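Side-chain contacts in probable D-tyrosyl-tRNA(Tyr) deacylase 1 (Homo sapiens, PDB 2OKV), which deacylates mischarged D-aminoacyl-tRNAs and glycyl-tRNA(Ala) as a homodimeric editing enzyme, and may also act in DNA replication: residues Val5-Arg10 with Leu52-Asp57; Gln101-Tyr106 with Gly125-Tyr130; Glu56-Lys61 with Met68-Glu73. All coordinates share one frame; numbering follows the deposited sequence.

Contact 1: Val5-Arg10 with Leu52-Asp57; sequences VQRVTR and LRVFED
An inner strand of the mixed beta sheet, residues 2-8, is covered here by the short, weakly bonded strand 53-55, and the side chain of Arg-7 reaches across to join them. Its chi1 and chi2, both near 180°, extend the chain toward Val-54, and the bend at chi3 (75°) turns the guanidinium to the carbonyl of that residue. There NH1 donates to Val-54 O at 3.0 Å, nearly along the C=O axis but with the acceptor tilted 28° from the guanidinium plane and a rather bent N-H...O angle. NH1 also donates a hydrogen bond to a water at 2.7 Å, which lies at the guanidinium edge, in its plane; this water donates to Glu-56 OE2, so the two opposite charges are bridged rather than paired directly. The methylene part of Arg-7 is equally employed: CG packs 3.6 Å from Phe-55 CE2, while CD rests 3.7 Å from Val-54 CG1. That methyl also sits over the centre of one face of the Phe-55 ring, touching both methylenes and ring. Further back along the strand, Val-5 CG1 meets Leu-52 CD1 at 3.8 Å, branched side chains well suited to a buried seam. Asp-138 O holds the guanidinium from its other terminal nitrogen, NH2, and Val-54 spans strands 26-32 and 141-146 by touching Ile-27 and Val-141, on the two sides of strand 2-8.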
loop_
_atom_site.group_PDB
_atom_site.type_symbol
_atom_site.label_atom_id
_atom_site.label_comp_id
_atom_site.label_asym_id
_atom_site.label_seq_id
_atom_site.Cartn_x
_atom_site.Cartn_y
_atom_site.Cartn_z
ATOM N N VAL B 5 3.810 -1.613 -3.893
ATOM C CA VAL B 5 3.951 -3.020 -4.211
ATOM C C VAL B 5 3.796 -3.817 -2.923
ATOM O O VAL B 5 4.491 -3.567 -1.919
ATOM C CB VAL B 5 5.334 -3.298 -4.850
ATOM C CG1 VAL B 5 5.521 -4.772 -5.085
ATOM C CG2 VAL B 5 5.492 -2.529 -6.177
ATOM N N GLN B 6 2.857 -4.754 -2.924
ATOM C CA GLN B 6 2.649 -5.594 -1.744
ATOM C C GLN B 6 2.886 -7.050 -2.110
ATOM O O GLN B 6 2.336 -7.533 -3.095
ATOM C CB GLN B 6 1.230 -5.411 -1.189
ATOM C CG GLN B 6 0.986 -4.011 -0.605
ATOM C CD GLN B 6 -0.442 -3.802 -0.121
ATOM O OE1 GLN B 6 -0.812 -4.238 0.977
ATOM N NE2 GLN B 6 -1.243 -3.070 -0.922
ATOM N N ARG B 7 3.694 -7.746 -1.318
ATOM C CA ARG B 7 3.936 -9.165 -1.554
ATOM C C ARG B 7 2.712 -9.915 -1.065
ATOM O O ARG B 7 2.267 -9.698 0.054
ATOM C CB ARG B 7 5.180 -9.647 -0.800
ATOM C CG ARG B 7 5.470 -11.141 -0.979
ATOM C CD ARG B 7 6.749 -11.583 -0.290
ATOM N NE ARG B 7 6.581 -11.673 1.160
ATOM C CZ ARG B 7 7.531 -12.045 2.008
ATOM N NH1 ARG B 7 8.751 -12.341 1.563
ATOM N NH2 ARG B 7 7.265 -12.103 3.313
ATOM N N VAL B 8 2.179 -10.811 -1.888
ATOM C CA VAL B 8 0.931 -11.499 -1.524
ATOM C C VAL B 8 1.040 -13.030 -1.516
ATOM O O VAL B 8 1.823 -13.611 -2.306
ATOM C CB VAL B 8 -0.255 -11.048 -2.425
ATOM C CG1 VAL B 8 -0.513 -9.547 -2.271
ATOM C CG2 VAL B 8 -0.024 -11.419 -3.894
ATOM N N THR B 9 0.271 -13.690 -0.639
ATOM C CA THR B 9 0.105 -15.131 -0.835
ATOM C C THR B 9 -1.027 -15.385 -1.836
ATOM O O THR B 9 -1.025 -16.393 -2.524
ATOM C CB THR B 9 -0.032 -15.989 0.471
ATOM O OG1 THR B 9 -1.400 -16.217 0.762
ATOM C CG2 THR B 9 0.638 -15.361 1.621
ATOM N N ARG B 10 -1.954 -14.428 -1.939
ATOM C CA ARG B 10 -2.963 -14.408 -2.985
ATOM C C ARG B 10 -3.580 -13.007 -3.086
ATOM O O ARG B 10 -3.431 -12.198 -2.190
ATOM C CB ARG B 10 -4.051 -15.473 -2.735
ATOM C CG ARG B 10 -4.784 -15.324 -1.402
ATOM C CD ARG B 10 -5.853 -16.405 -1.184
ATOM N NE ARG B 10 -5.306 -17.768 -1.189
ATOM C CZ ARG B 10 -4.710 -18.373 -0.159
ATOM N NH1 ARG B 10 -4.564 -17.755 1.010
ATOM N NH2 ARG B 10 -4.272 -19.616 -0.298
ATOM N N LEU B 52 12.318 -6.353 -8.670
ATOM C CA LEU B 52 12.244 -6.112 -7.231
ATOM C C LEU B 52 12.350 -7.418 -6.424
ATOM O O LEU B 52 11.469 -8.287 -6.507
ATOM C CB LEU B 52 10.921 -5.422 -6.898
ATOM C CG LEU B 52 10.706 -4.502 -5.680
ATOM C CD1 LEU B 52 9.353 -4.775 -5.046
ATOM C CD2 LEU B 52 11.811 -4.492 -4.669
ATOM N N ARG B 53 13.402 -7.514 -5.623
ATOM C CA ARG B 53 13.720 -8.724 -4.854
ATOM C C ARG B 53 12.982 -8.760 -3.513
ATOM O O ARG B 53 13.510 -8.341 -2.475
ATOM C CB ARG B 53 15.224 -8.815 -4.588
ATOM C CG ARG B 53 16.124 -9.100 -5.793
ATOM C CD ARG B 53 17.617 -8.851 -5.391
ATOM N NE ARG B 53 18.510 -9.902 -5.860
ATOM C CZ ARG B 53 19.388 -10.562 -5.096
ATOM N NH1 ARG B 53 19.520 -10.292 -3.795
ATOM N NH2 ARG B 53 20.139 -11.511 -5.635
ATOM N N VAL B 54 11.777 -9.303 -3.546
ATOM C CA VAL B 54 10.907 -9.316 -2.392
ATOM C C VAL B 54 10.678 -10.750 -1.867
ATOM O O VAL B 54 10.045 -10.961 -0.825
ATOM C CB VAL B 54 9.615 -8.563 -2.795
ATOM C CG1 VAL B 54 8.387 -9.442 -2.788
ATOM C CG2 VAL B 54 9.479 -7.270 -2.041
ATOM N N PHE B 55 11.225 -11.728 -2.588
ATOM C CA PHE B 55 11.028 -13.146 -2.258
ATOM C C PHE B 55 12.283 -13.829 -1.726
ATOM O O PHE B 55 13.402 -13.376 -1.980
ATOM C CB PHE B 55 10.468 -13.898 -3.474
ATOM C CG PHE B 55 9.147 -13.357 -3.947
ATOM C CD1 PHE B 55 9.078 -12.493 -5.042
ATOM C CD2 PHE B 55 7.968 -13.683 -3.273
ATOM C CE1 PHE B 55 7.844 -11.954 -5.457
ATOM C CE2 PHE B 55 6.724 -13.158 -3.689
ATOM C CZ PHE B 55 6.674 -12.284 -4.779
ATOM N N GLU B 56 12.078 -14.918 -0.980
ATOM C CA GLU B 56 13.179 -15.736 -0.448
ATOM C C GLU B 56 13.678 -16.767 -1.472
ATOM O O GLU B 56 12.927 -17.169 -2.362
ATOM C CB GLU B 56 12.728 -16.493 0.807
ATOM C CG GLU B 56 12.132 -15.646 1.921
ATOM C CD GLU B 56 11.515 -16.496 3.044
ATOM O OE1 GLU B 56 11.637 -17.745 3.010
ATOM O OE2 GLU B 56 10.908 -15.909 3.969
ATOM N N ASP B 57 14.937 -17.181 -1.343
ATOM C CA ASP B 57 15.448 -18.373 -2.037
ATOM C C ASP B 57 15.112 -19.660 -1.257
ATOM O O ASP B 57 14.464 -19.595 -0.215
ATOM C CB ASP B 57 16.955 -18.252 -2.342
ATOM C CG ASP B 57 17.837 -18.294 -1.092
ATOM O OD1 ASP B 57 17.337 -18.547 0.033
ATOM O OD2 ASP B 57 19.058 -18.079 -1.243
HETATM O O HOH W 1 10.709 -12.952 3.380
#

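Contact 2: Gln101-Tyr106 with Gly125-Tyr130; sequences QAEGFY and GKFGAY
Apolar packing centres on Phe-127, whose ring is laid against helix 99-116. Its CZ lies 4.0 Å from Ala-102 CB, and the small alanine helps the ring come close to the helix. CZ is also in van der Waals contact with the helix backbone, 3.6 Å from Glu-103 N. A CH-pi contact adds to this: Glu-103 CA stands over one face of the phenyl ring, 3.9 Å from its centroid and 17° off the normal. From there the extended Glu-103 side chain runs obliquely across Phe-127, its carboxylate turned only 22° from the ring plane; the aliphatic carbons and the carboxylate both lie against the CD2 side of the ring, and OE2 ends 3.6 Å from Phe-127 CB.

Phe-127 belongs to a type I beta turn, Lys-126 to Ala-129, in the loop between strands 122-124 and 131-137. Its CB already points to the helix, and the ring, set opposite the backbone N, continues that way.

The aromatic pairing is with Tyr-106, one helical turn beyond Ala-102 and Glu-103. Its CD2 meets Phe-127 CD1 at 3.8 Å, the ring planes inclined at 41°. Tyrosine suits this place because its ring packs while its OH hydrogen-bonds Asp-124 OD1, at the end of strand 122-124.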
loop_
_atom_site.group_PDB
_atom_site.type_symbol
_atom_site.label_atom_id
_atom_site.label_comp_id
_atom_site.label_asym_id
_atom_site.label_seq_id
_atom_site.Cartn_x
_atom_site.Cartn_y
_atom_site.Cartn_z
ATOM N N GLN B 101 -6.469 9.987 -20.975
ATOM C CA GLN B 101 -5.114 9.611 -21.352
ATOM C C GLN B 101 -4.598 8.477 -20.479
ATOM O O GLN B 101 -3.884 7.596 -20.973
ATOM C CB GLN B 101 -4.154 10.802 -21.290
ATOM C CG GLN B 101 -2.784 10.503 -21.922
ATOM C CD GLN B 101 -1.706 11.524 -21.565
ATOM O OE1 GLN B 101 -2.004 12.650 -21.162
ATOM N NE2 GLN B 101 -0.442 11.131 -21.722
ATOM N N ALA B 102 -4.950 8.508 -19.189
ATOM C CA ALA B 102 -4.463 7.517 -18.233
ATOM C C ALA B 102 -4.845 6.090 -18.608
ATOM O O ALA B 102 -4.057 5.196 -18.391
ATOM C CB ALA B 102 -4.921 7.835 -16.787
ATOM N N GLU B 103 -6.042 5.873 -19.160
ATOM C CA GLU B 103 -6.426 4.511 -19.541
ATOM C C GLU B 103 -5.497 3.963 -20.625
ATOM O O GLU B 103 -5.001 2.845 -20.511
ATOM C CB GLU B 103 -7.888 4.395 -19.998
ATOM C CG GLU B 103 -8.259 2.913 -20.164
ATOM C CD GLU B 103 -9.742 2.621 -20.104
ATOM O OE1 GLU B 103 -10.556 3.514 -20.412
ATOM O OE2 GLU B 103 -10.081 1.473 -19.747
ATOM N N GLY B 104 -5.268 4.759 -21.669
ATOM C CA GLY B 104 -4.289 4.409 -22.695
ATOM C C GLY B 104 -2.893 4.169 -22.155
ATOM O O GLY B 104 -2.233 3.184 -22.517
ATOM N N PHE B 105 -2.426 5.063 -21.285
ATOM C CA PHE B 105 -1.095 4.902 -20.682
ATOM C C PHE B 105 -1.013 3.600 -19.873
ATOM O O PHE B 105 -0.073 2.808 -20.046
ATOM C CB PHE B 105 -0.752 6.108 -19.805
ATOM C CG PHE B 105 0.688 6.145 -19.350
ATOM C CD1 PHE B 105 1.547 7.125 -19.821
ATOM C CD2 PHE B 105 1.184 5.200 -18.445
ATOM C CE1 PHE B 105 2.877 7.162 -19.414
ATOM C CE2 PHE B 105 2.521 5.226 -18.034
ATOM C CZ PHE B 105 3.364 6.209 -18.523
ATOM N N TYR B 106 -1.999 3.387 -19.000
ATOM C CA TYR B 106 -2.124 2.160 -18.210
ATOM C C TYR B 106 -2.113 0.900 -19.089
ATOM O O TYR B 106 -1.362 -0.054 -18.820
ATOM C CB TYR B 106 -3.407 2.202 -17.347
ATOM C CG TYR B 106 -3.522 1.013 -16.433
ATOM C CD1 TYR B 106 -2.650 0.883 -15.348
ATOM C CD2 TYR B 106 -4.480 0.010 -16.641
ATOM C CE1 TYR B 106 -2.707 -0.192 -14.498
ATOM C CE2 TYR B 106 -4.527 -1.121 -15.767
ATOM C CZ TYR B 106 -3.629 -1.189 -14.706
ATOM O OH TYR B 106 -3.595 -2.252 -13.811
ATOM N N GLY B 125 -6.975 -5.299 -12.739
ATOM C CA GLY B 125 -8.308 -4.946 -12.278
ATOM C C GLY B 125 -9.138 -4.543 -13.482
ATOM O O GLY B 125 -8.863 -4.970 -14.612
ATOM N N LYS B 126 -10.145 -3.702 -13.247
ATOM C CA LYS B 126 -10.951 -3.125 -14.322
ATOM C C LYS B 126 -10.841 -1.606 -14.212
ATOM O O LYS B 126 -11.453 -0.994 -13.335
ATOM C CB LYS B 126 -12.419 -3.596 -14.240
ATOM C CG LYS B 126 -13.289 -3.091 -15.401
ATOM C CD LYS B 126 -14.609 -3.886 -15.631
ATOM C CE LYS B 126 -15.406 -4.149 -14.349
ATOM N NZ LYS B 126 -16.735 -4.844 -14.605
ATOM N N PHE B 127 -10.045 -1.015 -15.106
ATOM C CA PHE B 127 -9.658 0.409 -15.028
ATOM C C PHE B 127 -10.699 1.432 -14.514
ATOM O O PHE B 127 -10.398 2.227 -13.640
ATOM C CB PHE B 127 -9.060 0.908 -16.353
ATOM C CG PHE B 127 -8.514 2.308 -16.266
ATOM C CD1 PHE B 127 -7.193 2.528 -15.879
ATOM C CD2 PHE B 127 -9.328 3.405 -16.538
ATOM C CE1 PHE B 127 -6.687 3.811 -15.763
ATOM C CE2 PHE B 127 -8.828 4.708 -16.433
ATOM C CZ PHE B 127 -7.503 4.909 -16.047
ATOM N N GLY B 128 -11.900 1.452 -15.032
ATOM C CA GLY B 128 -12.801 2.536 -14.577
ATOM C C GLY B 128 -13.624 2.270 -13.318
ATOM O O GLY B 128 -14.341 3.159 -12.824
ATOM N N ALA B 129 -13.519 1.050 -12.800
ATOM C CA ALA B 129 -14.592 0.474 -11.996
ATOM C C ALA B 129 -14.378 0.647 -10.511
ATOM O O ALA B 129 -13.265 0.852 -10.052
ATOM C CB ALA B 129 -14.759 -1.011 -12.335
ATOM N N TYR B 130 -15.463 0.557 -9.763
ATOM C CA TYR B 130 -15.382 0.539 -8.317
ATOM C C TYR B 130 -15.097 -0.900 -7.897
ATOM O O TYR B 130 -15.966 -1.776 -7.978
ATOM C CB TYR B 130 -16.673 1.088 -7.720
ATOM C CG TYR B 130 -16.766 1.088 -6.214
ATOM C CD1 TYR B 130 -15.628 1.175 -5.410
ATOM C CD2 TYR B 130 -18.009 1.046 -5.588
ATOM C CE1 TYR B 130 -15.723 1.186 -4.030
ATOM C CE2 TYR B 130 -18.113 1.050 -4.194
ATOM C CZ TYR B 130 -16.964 1.133 -3.431
ATOM O OH TYR B 130 -17.065 1.140 -2.064
#

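Contact 3: Glu56-Lys61 with Met68-Glu73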
loop_
_atom_site.group_PDB
_atom_site.type_symbol
_atom_site.label_atom_id
_atom_site.label_comp_id
_atom_site.label_asym_id
_atom_site.label_seq_id
_atom_site.Cartn_x
_atom_site.Cartn_y
_atom_site.Cartn_z
ATOM N N GLU B 56 12.078 -14.918 -0.980
ATOM C CA GLU B 56 13.179 -15.736 -0.448
ATOM C C GLU B 56 13.678 -16.767 -1.472
ATOM O O GLU B 56 12.927 -17.169 -2.362
ATOM C CB GLU B 56 12.728 -16.493 0.807
ATOM C CG GLU B 56 12.132 -15.646 1.921
ATOM C CD GLU B 56 11.515 -16.496 3.044
ATOM O OE1 GLU B 56 11.637 -17.745 3.010
ATOM O OE2 GLU B 56 10.908 -15.909 3.969
ATOM N N ASP B 57 14.937 -17.181 -1.343
ATOM C CA ASP B 57 15.448 -18.373 -2.037
ATOM C C ASP B 57 15.112 -19.660 -1.257
ATOM O O ASP B 57 14.464 -19.595 -0.215
ATOM C CB ASP B 57 16.955 -18.252 -2.342
ATOM C CG ASP B 57 17.837 -18.294 -1.092
ATOM O OD1 ASP B 57 17.337 -18.547 0.033
ATOM O OD2 ASP B 57 19.058 -18.079 -1.243
ATOM N N GLU B 58 15.534 -20.819 -1.767
ATOM C CA GLU B 58 15.188 -22.107 -1.143
ATOM C C GLU B 58 15.751 -22.293 0.265
ATOM O O GLU B 58 15.118 -22.944 1.101
ATOM C CB GLU B 58 15.551 -23.298 -2.046
ATOM C CG GLU B 58 14.341 -23.857 -2.805
ATOM C CD GLU B 58 13.586 -22.790 -3.598
ATOM O OE1 GLU B 58 14.107 -22.349 -4.650
ATOM O OE2 GLU B 58 12.471 -22.396 -3.184
ATOM N N SER B 59 16.936 -21.724 0.512
ATOM C CA SER B 59 17.529 -21.691 1.855
ATOM C C SER B 59 16.711 -20.819 2.815
ATOM O O SER B 59 16.734 -21.031 4.031
ATOM C CB SER B 59 18.972 -21.184 1.793
ATOM O OG SER B 59 19.749 -22.068 0.982
ATOM N N GLY B 60 16.000 -19.837 2.260
ATOM C CA GLY B 60 15.153 -18.949 3.052
ATOM C C GLY B 60 15.734 -17.566 3.315
ATOM O O GLY B 60 15.147 -16.771 4.118
ATOM N N LYS B 61 16.881 -17.285 2.648
ATOM C CA LYS B 61 17.475 -15.945 2.641
ATOM C C LYS B 61 16.461 -14.942 2.075
ATOM O O LYS B 61 15.900 -15.164 1.005
ATOM C CB LYS B 61 18.725 -15.934 1.767
ATOM C CG LYS B 61 19.762 -14.735 2.151
ATOM C CD LYS B 61 20.310 -14.007 0.871
ATOM C CE LYS B 61 20.853 -15.073 -0.156
ATOM N NZ LYS B 61 20.893 -14.550 -1.593
ATOM N N MET B 68 9.857 -12.586 -11.100
ATOM C CA MET B 68 10.228 -13.317 -12.314
ATOM C C MET B 68 11.132 -14.507 -12.005
ATOM O O MET B 68 11.018 -15.555 -12.644
ATOM C CB MET B 68 10.939 -12.409 -13.319
ATOM C CG MET B 68 10.062 -11.391 -13.984
ATOM S SD MET B 68 10.785 -10.734 -15.499
ATOM C CE MET B 68 11.584 -12.151 -16.255
ATOM N N ASP B 69 12.041 -14.333 -11.043
ATOM C CA ASP B 69 12.879 -15.433 -10.556
ATOM C C ASP B 69 12.018 -16.584 -10.047
ATOM O O ASP B 69 12.352 -17.757 -10.254
ATOM C CB ASP B 69 13.795 -14.963 -9.418
ATOM C CG ASP B 69 14.868 -14.000 -9.883
ATOM O OD1 ASP B 69 15.285 -14.089 -11.061
ATOM O OD2 ASP B 69 15.289 -13.151 -9.071
ATOM N N LYS B 70 10.921 -16.233 -9.368
ATOM C CA LYS B 70 10.031 -17.212 -8.747
ATOM C C LYS B 70 8.977 -17.747 -9.713
ATOM O O LYS B 70 8.279 -18.721 -9.398
ATOM C CB LYS B 70 9.326 -16.602 -7.527
ATOM C CG LYS B 70 10.236 -16.129 -6.408
ATOM C CD LYS B 70 11.038 -17.283 -5.801
ATOM C CE LYS B 70 10.226 -18.064 -4.775
ATOM N NZ LYS B 70 11.116 -19.070 -4.084
ATOM N N GLN B 71 8.873 -17.114 -10.884
ATOM C CA GLN B 71 7.796 -17.364 -11.830
ATOM C C GLN B 71 6.450 -17.223 -11.117
ATOM O O GLN B 71 5.551 -18.038 -11.286
ATOM C CB GLN B 71 7.946 -18.734 -12.518
ATOM C CG GLN B 71 9.197 -18.872 -13.397
ATOM C CD GLN B 71 9.046 -18.259 -14.797
ATOM O OE1 GLN B 71 9.865 -17.430 -15.209
ATOM N NE2 GLN B 71 8.010 -18.680 -15.539
ATOM N N TYR B 72 6.339 -16.167 -10.309
ATOM C CA TYR B 72 5.126 -15.872 -9.570
ATOM C C TYR B 72 4.270 -14.886 -10.379
ATOM O O TYR B 72 4.646 -14.486 -11.489
ATOM C CB TYR B 72 5.455 -15.327 -8.172
ATOM C CG TYR B 72 5.813 -16.382 -7.125
ATOM C CD1 TYR B 72 6.297 -16.006 -5.867
ATOM C CD2 TYR B 72 5.663 -17.749 -7.385
ATOM C CE1 TYR B 72 6.610 -16.956 -4.892
ATOM C CE2 TYR B 72 5.989 -18.713 -6.420
ATOM C CZ TYR B 72 6.453 -18.304 -5.176
ATOM O OH TYR B 72 6.768 -19.250 -4.218
ATOM N N GLU B 73 3.120 -14.509 -9.836
ATOM C CA GLU B 73 2.157 -13.694 -10.592
ATOM C C GLU B 73 2.200 -12.231 -10.170
ATOM O O GLU B 73 2.782 -11.885 -9.134
ATOM C CB GLU B 73 0.735 -14.241 -10.440
ATOM C CG GLU B 73 0.467 -15.544 -11.197
ATOM C CD GLU B 73 -0.786 -16.258 -10.689
ATOM O OE1 GLU B 73 -1.788 -16.336 -11.434
ATOM O OE2 GLU B 73 -0.763 -16.733 -9.532
#
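Lys-70 NZ donates a hydrogen bond to the backbone carbonyl of Glu-56, at 3.1 Å from Glu-56 O and nearly in line with the C=O bond, the C=O...N angle being 161°. The same ammonium group forms a long salt bridge, 3.7 Å from Glu-58 OE2, so one lysine links the short, weakly bonded helix 67-70 to the loop by both a main-chain and a side-chain oxygen. Successive bends at chi2 and chi3 (-63° and -82°) fold its chain over toward the loop, and Glu-58, bent at chi2, brings its carboxylate round to meet it.

The loop receiving this lysine has its own internal order. Asp-57 opens a type I beta turn that ends at Gly-60, and its OD1 closes an Asx motif by accepting from Gly-60 N at 2.9 Å, almost in line with the CG-OD1 bond. Lys-61 N reaches the same oxygen at 2.9 Å, from above the carboxylate plane; two main-chain donors thus hold one acidic side chain, as suits an aspartate at the start of a turn. Gly-60 takes a positive phi, an easy conformation for a residue with no side chain.

Outward from the polar end, Lys-70 CB sits over the centre of one face of the Tyr-72 ring, 3.4 Å above its plane. Between them Gln-71, also with positive phi, is the C-prime residue of a Schellman motif that ends the helix, its own N making a weak bond to Met-68 O. The chain then enters strand 73-78, while the loop 56-61 connects strands 53-55 and 65-66, whose Lys-65 touches both Asp-57 and Lys-70.

In the fold
Contacts 1 and 3 are neighbours, with centres about 8 Å apart. They share Glu-56 and Asp-57 and meet directly where Phe-55 CE2 lies 3.6 Å from Tyr-72 CD1, the two rings edge-to-face. Contact 2 is on the opposite side of the chain's centre, its centre about 24 Å from that of contact 1 and about 30 Å from that of contact 3. Contact 1 holds Gln-6 of the magnesium site, and the Val-5 side chain is about 5 Å from the ion; the Tyr-106 side chain of contact 2 is about 11 Å from it. Both reach the second subunit: Thr-9 packs on its Gln-132, and Tyr-130 on its Gly-139, part of the Gly-cisPro motif probably important for rejecting L-amino acids.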